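Local coordinates for uncharacterized protein (Plasmodium falciparum, PDB 1ZSO) that is of unknown function but may bind zinc, as its relatives are thought to do, at residues Asn83-Lys88 with Ser106-Gly111. Numbering follows the deposited sequence.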
# COMPACT_ATOMS: atom_id res chain seq x y z
N ASN B 83 -9.19 0.80 7.03
CA ASN B 83 -8.61 1.35 8.27
C ASN B 83 -8.84 0.34 9.40
O ASN B 83 -9.98 -0.10 9.60
CB ASN B 83 -9.30 2.64 8.69
CG ASN B 83 -8.55 3.88 8.26
OD1 ASN B 83 -7.35 4.03 8.49
ND2 ASN B 83 -9.29 4.81 7.67
N PHE B 84 -7.75 -0.02 10.08
CA PHE B 84 -7.80 -0.68 11.38
C PHE B 84 -8.50 0.24 12.37
O PHE B 84 -8.24 1.45 12.40
CB PHE B 84 -6.36 -0.97 11.89
CG PHE B 84 -6.30 -1.54 13.30
CD1 PHE B 84 -6.34 -2.88 13.51
CD2 PHE B 84 -6.17 -0.71 14.39
CE1 PHE B 84 -6.28 -3.39 14.77
CE2 PHE B 84 -6.13 -1.19 15.64
CZ PHE B 84 -6.19 -2.54 15.86
N VAL B 85 -9.38 -0.34 13.18
CA VAL B 85 -10.14 0.39 14.13
C VAL B 85 -9.58 0.10 15.50
O VAL B 85 -9.56 -1.05 15.93
CB VAL B 85 -11.64 -0.01 14.10
CG1 VAL B 85 -12.40 0.72 15.20
CG2 VAL B 85 -12.27 0.28 12.77
N ASN B 86 -9.13 1.14 16.19
CA ASN B 86 -8.61 0.97 17.55
C ASN B 86 -9.78 0.68 18.50
O ASN B 86 -10.64 1.52 18.69
CB ASN B 86 -7.82 2.21 18.00
CG ASN B 86 -6.67 2.57 17.02
OD1 ASN B 86 -6.84 3.40 16.11
ND2 ASN B 86 -5.51 1.93 17.20
N THR B 87 -9.83 -0.52 19.05
CA THR B 87 -10.77 -0.88 20.14
C THR B 87 -9.91 -1.30 21.33
O THR B 87 -8.77 -1.68 21.16
CB THR B 87 -11.75 -2.00 19.70
OG1 THR B 87 -11.03 -3.12 19.16
CG2 THR B 87 -12.67 -1.49 18.60
N LYS B 88 -10.39 -1.18 22.54
CA LYS B 88 -9.50 -1.47 23.66
C LYS B 88 -9.41 -2.99 23.84
O LYS B 88 -10.35 -3.74 23.54
CB LYS B 88 -9.90 -0.70 24.95
CG LYS B 88 -10.74 -1.45 25.97
CD LYS B 88 -12.20 -1.56 25.55
CE LYS B 88 -12.90 -2.67 26.32
NZ LYS B 88 -12.51 -2.64 27.76
N SER B 106 -10.91 -5.22 14.36
CA SER B 106 -11.95 -4.73 13.46
C SER B 106 -11.36 -3.76 12.43
O SER B 106 -10.37 -3.05 12.73
CB SER B 106 -13.05 -4.03 14.25
OG SER B 106 -13.21 -4.65 15.51
N PHE B 107 -11.98 -3.72 11.24
CA PHE B 107 -11.59 -2.81 10.16
C PHE B 107 -12.78 -2.14 9.50
O PHE B 107 -13.78 -2.79 9.19
CB PHE B 107 -10.83 -3.56 9.08
CG PHE B 107 -9.69 -4.38 9.60
CD1 PHE B 107 -9.90 -5.65 10.12
CD2 PHE B 107 -8.40 -3.89 9.57
CE1 PHE B 107 -8.88 -6.38 10.63
CE2 PHE B 107 -7.36 -4.64 10.09
CZ PHE B 107 -7.60 -5.88 10.60
N GLU B 108 -12.67 -0.82 9.26
CA GLU B 108 -13.57 -0.12 8.34
C GLU B 108 -13.06 -0.25 6.94
O GLU B 108 -11.96 0.17 6.61
CB GLU B 108 -13.65 1.37 8.63
CG GLU B 108 -14.45 1.71 9.85
CD GLU B 108 -14.45 3.21 10.14
OE1 GLU B 108 -14.07 4.00 9.23
OE2 GLU B 108 -14.82 3.58 11.28
N CYS B 109 -13.93 -0.77 6.10
CA CYS B 109 -13.66 -0.97 4.71
C CYS B 109 -14.65 -0.19 3.87
O CYS B 109 -15.83 -0.32 4.05
CB CYS B 109 -13.79 -2.45 4.44
SG CYS B 109 -12.76 -3.44 5.53
N ARG B 110 -14.15 0.64 2.95
CA ARG B 110 -14.99 1.40 2.04
C ARG B 110 -14.59 1.05 0.60
O ARG B 110 -13.52 1.42 0.13
CB ARG B 110 -14.80 2.88 2.24
CG ARG B 110 -15.62 3.53 3.40
CD ARG B 110 -15.64 5.09 3.25
NE ARG B 110 -16.42 5.79 4.30
CZ ARG B 110 -16.05 5.88 5.59
NH1 ARG B 110 -14.92 5.32 6.03
NH2 ARG B 110 -16.82 6.53 6.45
N GLY B 111 -15.43 0.31 -0.09
CA GLY B 111 -15.15 -0.11 -1.44
C GLY B 111 -14.37 -1.40 -1.52
O GLY B 111 -13.96 -1.84 -2.60
O HOH W 1 -12.08 4.58 7.17
O HOH W 2 -9.91 -3.74 16.66
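Asn83 O accepts a hydrogen bond from Glu108 N at 2.8 Å and also takes a CA-H...O contact from Phe107 CA at 3.2 Å. The return bond runs from Asn83 N to Glu108 O, in the plane of that carbonyl and close to straight (164° at the hydrogen), which closes the ring of an antiparallel hydrogen-bonded pair. Val85 N bonds Ser106 O at 2.9 Å, tilted out of the carbonyl plane. On the face carrying Asn83, Val85, Ser106 and Glu108, one water accepts from Asn83 ND2, which also bonds Thr66 O, and donates to Glu108 OE1. Arg110 NH1 adds a long salt bridge (3.6 Å to Glu108 OE1). Val85 CG2 packs against Glu108 CG at 3.9 Å. Beyond Phe84, a second water links Val85 O, Thr87 OG1 and Ser106 N. Phe84 and Phe107, a non-hydrogen-bonded pair, point to the opposite face. Phe84 CG lies anti to its backbone N (chi1 175°), beside the carbonyl carbon. The ring's edge is directed at the face of Phe107, offset, CD1 4.0 Å from Phe107 CE2, planes at 77°. Trp34 and Phe36 also meet Phe107 edge-to-face. Strand 80-85 pairs with strand 102-110, whose Phe107 and Cys109 bond Thr12 and Lys10 of strand 9-21 in the six-stranded antiparallel sheet.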